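PDB 3FDU: putative enoyl-CoA hydratase/isomerase from Acinetobacter baumannii, which probably acts on enoyl-CoA thioesters as a hydratase or isomerase of the crotonase family. Local coordinates for the interface of chains A and B. Sequence-based numbering; all coordinates share one arbitrary frame. Chains: chain A/B, Putative enoyl-CoA hydratase/isomerase.

Contact 1 and contact 2 are neighbouring patches of the interface of chains A and B, the centres of their C-alpha atoms lying about 6 Å apart. They share A:Ala161 on helix 157-166 and B:Asp122 in the loop before strand 123-126. The two patches use adjoining faces of the same helix, with A:Ala161 on the seam: contact 1 is a polar grip by an asparagine amide, whereas contact 2 is built around a buried methionine. The deposited assembly holds three copies and the whole interface is not an exact two-fold, which fits the trimeric unit typical of crotonase-family enzymes, though the biological oligomer is inferred here.

Contact 1: the interface of chains A and B. Residues chain A 158, 161-162; chain B 122-123, 182.
B:Asn182 reaches with its side-chain amide to A:His158 and A:Glu162, one turn apart on helix 157-166 of chain A, in a subunit interface of this enoyl-CoA hydratase/isomerase (crotonase) family protein. The family commonly assembles from trimers, so a role for this patch in oligomerisation is likely.

Followed outwards, the asparagine side chain begins at B:Asn182 CB, 3.6 Å from the carboxylate oxygen A:Glu162 OE2. CG is anti to the carbonyl carbon (chi1 -79°), a setting that carries the amide toward the helix; it lies nearest A:Glu162 OE2, with A:His158 O next. At the tip the two amide atoms part. The carbonyl oxygen B:Asn182 OD1 meets carbon, with A:His158 CB 3.5 Å away, and the imidazole and amide planes are 55° apart. The nitrogen ND2 makes two hydrogen bonds, which together should fix the amide's rotation and support its assigned orientation. One runs from B:Asn182 ND2 to the backbone oxygen A:His158 O at 2.9 Å; here the donor stands above the carbonyl plane, although the acceptor lies close to the amide plane. A:His158 O also faces the backbone A:Glu162 N, its helix partner four residues on, at 3.0 Å, which plausibly accounts for the approach over the plane. The other bond, B:Asn182 ND2 to A:Glu162 OE2, is also 2.9 Å and fairly straight, with 161° at the hydrogen. It reaches the carboxylate on its anti side.

A:Glu162 supplies that oxygen through an extended chain whose CG is anti to the backbone N. The glutamate and asparagine side chains run antiparallel alongside each other, carboxylate and amide planes steeply inclined. The base of the glutamate is packed from the chain B strand 123-126: B:Leu123 CD2, one methyl branch, lies 3.5 Å from A:Glu162 CB.

Beside it, the backbone oxygen B:Asp122 O faces carbon atoms of the helix. B:Asp122 O is 3.3 Å from the imidazole carbon A:His158 CD2 and 3.6 Å from the methyl A:Ala161 CB, close approaches to carbon and not hydrogen bonds.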
# COMPACT_ATOMS: atom_id res chain seq x y z
N HIS A 158 -3.10 8.16 -2.06
CA HIS A 158 -2.99 9.60 -1.76
C HIS A 158 -1.56 10.12 -1.84
O HIS A 158 -1.30 11.19 -2.40
CB HIS A 158 -3.58 9.92 -0.38
CG HIS A 158 -5.09 9.97 -0.36
ND1 HIS A 158 -5.84 9.62 0.74
CD2 HIS A 158 -5.97 10.33 -1.32
CE1 HIS A 158 -7.13 9.75 0.46
NE2 HIS A 158 -7.24 10.19 -0.78
N ALA A 161 -0.27 10.06 -5.46
CA ALA A 161 -0.83 11.19 -6.23
C ALA A 161 -0.16 12.51 -5.84
O ALA A 161 0.14 13.34 -6.71
CB ALA A 161 -2.36 11.26 -6.05
N GLU A 162 0.13 12.72 -4.55
CA GLU A 162 0.87 13.95 -4.14
C GLU A 162 2.26 14.10 -4.79
O GLU A 162 2.63 15.17 -5.34
CB GLU A 162 0.95 14.03 -2.59
CG GLU A 162 1.88 15.13 -2.00
CD GLU A 162 1.98 15.06 -0.48
OE1 GLU A 162 2.84 15.75 0.02
OE2 GLU A 162 1.26 14.29 0.19
N ASP B 122 -7.97 12.84 -4.71
CA ASP B 122 -6.56 12.55 -4.95
C ASP B 122 -5.67 13.01 -3.80
O ASP B 122 -4.60 12.43 -3.54
CB ASP B 122 -6.12 13.19 -6.25
CG ASP B 122 -6.95 12.72 -7.44
OD1 ASP B 122 -6.93 11.50 -7.76
OD2 ASP B 122 -7.66 13.56 -8.04
N LEU B 123 -6.06 14.11 -3.18
CA LEU B 123 -5.28 14.73 -2.11
C LEU B 123 -6.26 15.21 -1.07
O LEU B 123 -7.32 15.74 -1.43
CB LEU B 123 -4.49 15.92 -2.62
CG LEU B 123 -3.49 15.68 -3.77
CD1 LEU B 123 -3.01 16.97 -4.41
CD2 LEU B 123 -2.34 14.95 -3.24
N ASN B 182 -3.36 13.52 3.51
CA ASN B 182 -1.97 13.65 3.02
C ASN B 182 -1.07 14.39 3.99
O ASN B 182 0.14 14.11 4.12
CB ASN B 182 -1.97 14.45 1.71
CG ASN B 182 -2.37 13.61 0.54
OD1 ASN B 182 -3.54 13.38 0.33
ND2 ASN B 182 -1.40 13.10 -0.17

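Contact 2: the interface of chains A and B. Residues chain A 148, 152, 157, 160-161, 164-165; chain B 121-122, 211, 214-215.
Helices 147-155 and 157-166 of chain A meet the C-terminal end of helix 204-214 of chain B, with B:Lys215 just beyond it, and the loop holding B:Asp122. B:Met214 is the main apolar plug, with 120 Å² of its surface hidden by chain A. Its chain is straight to the sulfur and then bends (chi3 67°), turning the methyl B:Met214 CE onto helix 157-166, 3.7 Å from A:Ala161 CA. That methyl also sits over a face of the A:Tyr157 ring, nearer CE1 than the ring centre, and touches A:Val152 CG2. The sulfur B:Met214 SD takes another direction, meeting A:Phe165 CE1 at 3.8 Å and the CD1 methyl of A:Leu164.

With CG anti to the backbone N (chi1 -174°), the A:Tyr157 ring swings out from helix 157-166 toward chain B, and the phenol A:Tyr157 OH donates a 2.7 Å hydrogen bond to the carboxylate oxygen B:Asp122 OD1. It arrives end-on, between the syn and anti directions. Within chain B, extended B:Lys211 sends NZ to the syn lone pair of B:Asp122 OD2, a 2.8 Å salt bridge. Both carboxylate oxygens are thus engaged, which should restrict the group's rotation and may favour its charged form. A:Phe165 brings CE2 to 3.6 Å from B:Asp122 CG, ring and carboxylate planes 58° apart, while CZ touches B:Lys211 CB. On the side of helix 147-155, away from the carboxylate, the oxygen of water 1 bridges the chains, 2.7 Å from A:Ser148 O and 2.8 Å from B:Met214 O.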
# COMPACT_ATOMS: atom_id res chain seq x y z
N SER A 148 2.86 4.50 -12.11
CA SER A 148 1.41 4.68 -11.99
C SER A 148 0.75 3.55 -11.22
O SER A 148 -0.30 3.75 -10.63
CB SER A 148 0.71 4.86 -13.36
OG SER A 148 0.95 3.72 -14.18
N VAL A 152 1.64 3.66 -6.43
CA VAL A 152 0.35 3.59 -5.71
C VAL A 152 0.35 2.40 -4.73
O VAL A 152 -0.11 2.48 -3.58
CB VAL A 152 -0.87 3.42 -6.72
CG1 VAL A 152 -2.16 3.01 -5.96
CG2 VAL A 152 -1.10 4.67 -7.48
N TYR A 157 -2.44 5.27 -2.48
CA TYR A 157 -2.88 6.19 -3.55
C TYR A 157 -2.66 7.69 -3.24
O TYR A 157 -2.08 8.42 -4.05
CB TYR A 157 -4.36 5.95 -3.90
CG TYR A 157 -4.78 6.79 -5.11
CD1 TYR A 157 -4.75 6.26 -6.40
CD2 TYR A 157 -5.19 8.13 -4.95
CE1 TYR A 157 -5.13 7.04 -7.49
CE2 TYR A 157 -5.57 8.92 -6.05
CZ TYR A 157 -5.53 8.36 -7.31
OH TYR A 157 -5.88 9.12 -8.40
N ALA A 160 1.03 8.71 -3.40
CA ALA A 160 1.56 8.58 -4.75
C ALA A 160 1.01 9.76 -5.60
O ALA A 160 1.73 10.34 -6.40
CB ALA A 160 1.15 7.21 -5.39
N ALA A 161 -0.27 10.06 -5.46
CA ALA A 161 -0.83 11.19 -6.23
C ALA A 161 -0.16 12.51 -5.84
O ALA A 161 0.14 13.34 -6.71
CB ALA A 161 -2.36 11.26 -6.05
N LEU A 164 3.36 12.47 -7.53
CA LEU A 164 3.27 12.50 -9.01
C LEU A 164 2.60 13.79 -9.49
O LEU A 164 3.10 14.42 -10.43
CB LEU A 164 2.49 11.28 -9.53
CG LEU A 164 3.27 9.95 -9.50
CD1 LEU A 164 2.41 8.70 -9.85
CD2 LEU A 164 4.42 10.02 -10.44
N PHE A 165 1.48 14.18 -8.88
CA PHE A 165 0.75 15.37 -9.43
C PHE A 165 1.57 16.66 -9.17
O PHE A 165 1.63 17.53 -10.03
CB PHE A 165 -0.60 15.60 -8.76
CG PHE A 165 -1.73 14.65 -9.18
CD1 PHE A 165 -1.50 13.47 -9.89
CD2 PHE A 165 -3.03 14.95 -8.78
CE1 PHE A 165 -2.56 12.60 -10.21
CE2 PHE A 165 -4.09 14.12 -9.15
CZ PHE A 165 -3.85 12.93 -9.85
N ALA B 121 -10.91 11.09 -3.48
CA ALA B 121 -10.15 12.35 -3.68
C ALA B 121 -8.67 12.01 -3.95
O ALA B 121 -8.16 10.96 -3.49
CB ALA B 121 -10.30 13.28 -2.47
N ASP B 122 -7.97 12.84 -4.71
CA ASP B 122 -6.56 12.55 -4.95
C ASP B 122 -5.67 13.01 -3.80
O ASP B 122 -4.60 12.43 -3.54
CB ASP B 122 -6.12 13.19 -6.25
CG ASP B 122 -6.95 12.72 -7.44
OD1 ASP B 122 -6.93 11.50 -7.76
OD2 ASP B 122 -7.66 13.56 -8.04
N LYS B 211 -3.37 10.86 -13.92
CA LYS B 211 -4.53 10.34 -13.20
C LYS B 211 -5.22 9.13 -13.90
O LYS B 211 -5.59 8.15 -13.25
CB LYS B 211 -5.57 11.42 -12.92
CG LYS B 211 -6.66 10.86 -12.02
CD LYS B 211 -7.43 11.99 -11.32
CE LYS B 211 -8.73 11.49 -10.77
NZ LYS B 211 -9.41 12.45 -9.90
N MET B 214 -3.19 6.06 -13.16
CA MET B 214 -3.31 5.66 -11.74
C MET B 214 -4.66 4.98 -11.51
O MET B 214 -4.78 4.03 -10.72
CB MET B 214 -3.16 6.90 -10.82
CG MET B 214 -1.73 7.51 -10.86
SD MET B 214 -1.52 8.99 -9.83
CE MET B 214 -1.70 8.25 -8.24
N LYS B 215 -5.68 5.46 -12.23
CA LYS B 215 -7.02 4.90 -12.12
C LYS B 215 -7.40 4.00 -13.30
O LYS B 215 -8.55 3.98 -13.75
CB LYS B 215 -8.04 6.03 -11.91
CG LYS B 215 -7.75 6.79 -10.59
CD LYS B 215 -8.85 7.70 -10.15
CE LYS B 215 -9.98 6.95 -9.50
NZ LYS B 215 -10.79 7.95 -8.72
O HOH W 1 -2.61 2.49 -9.85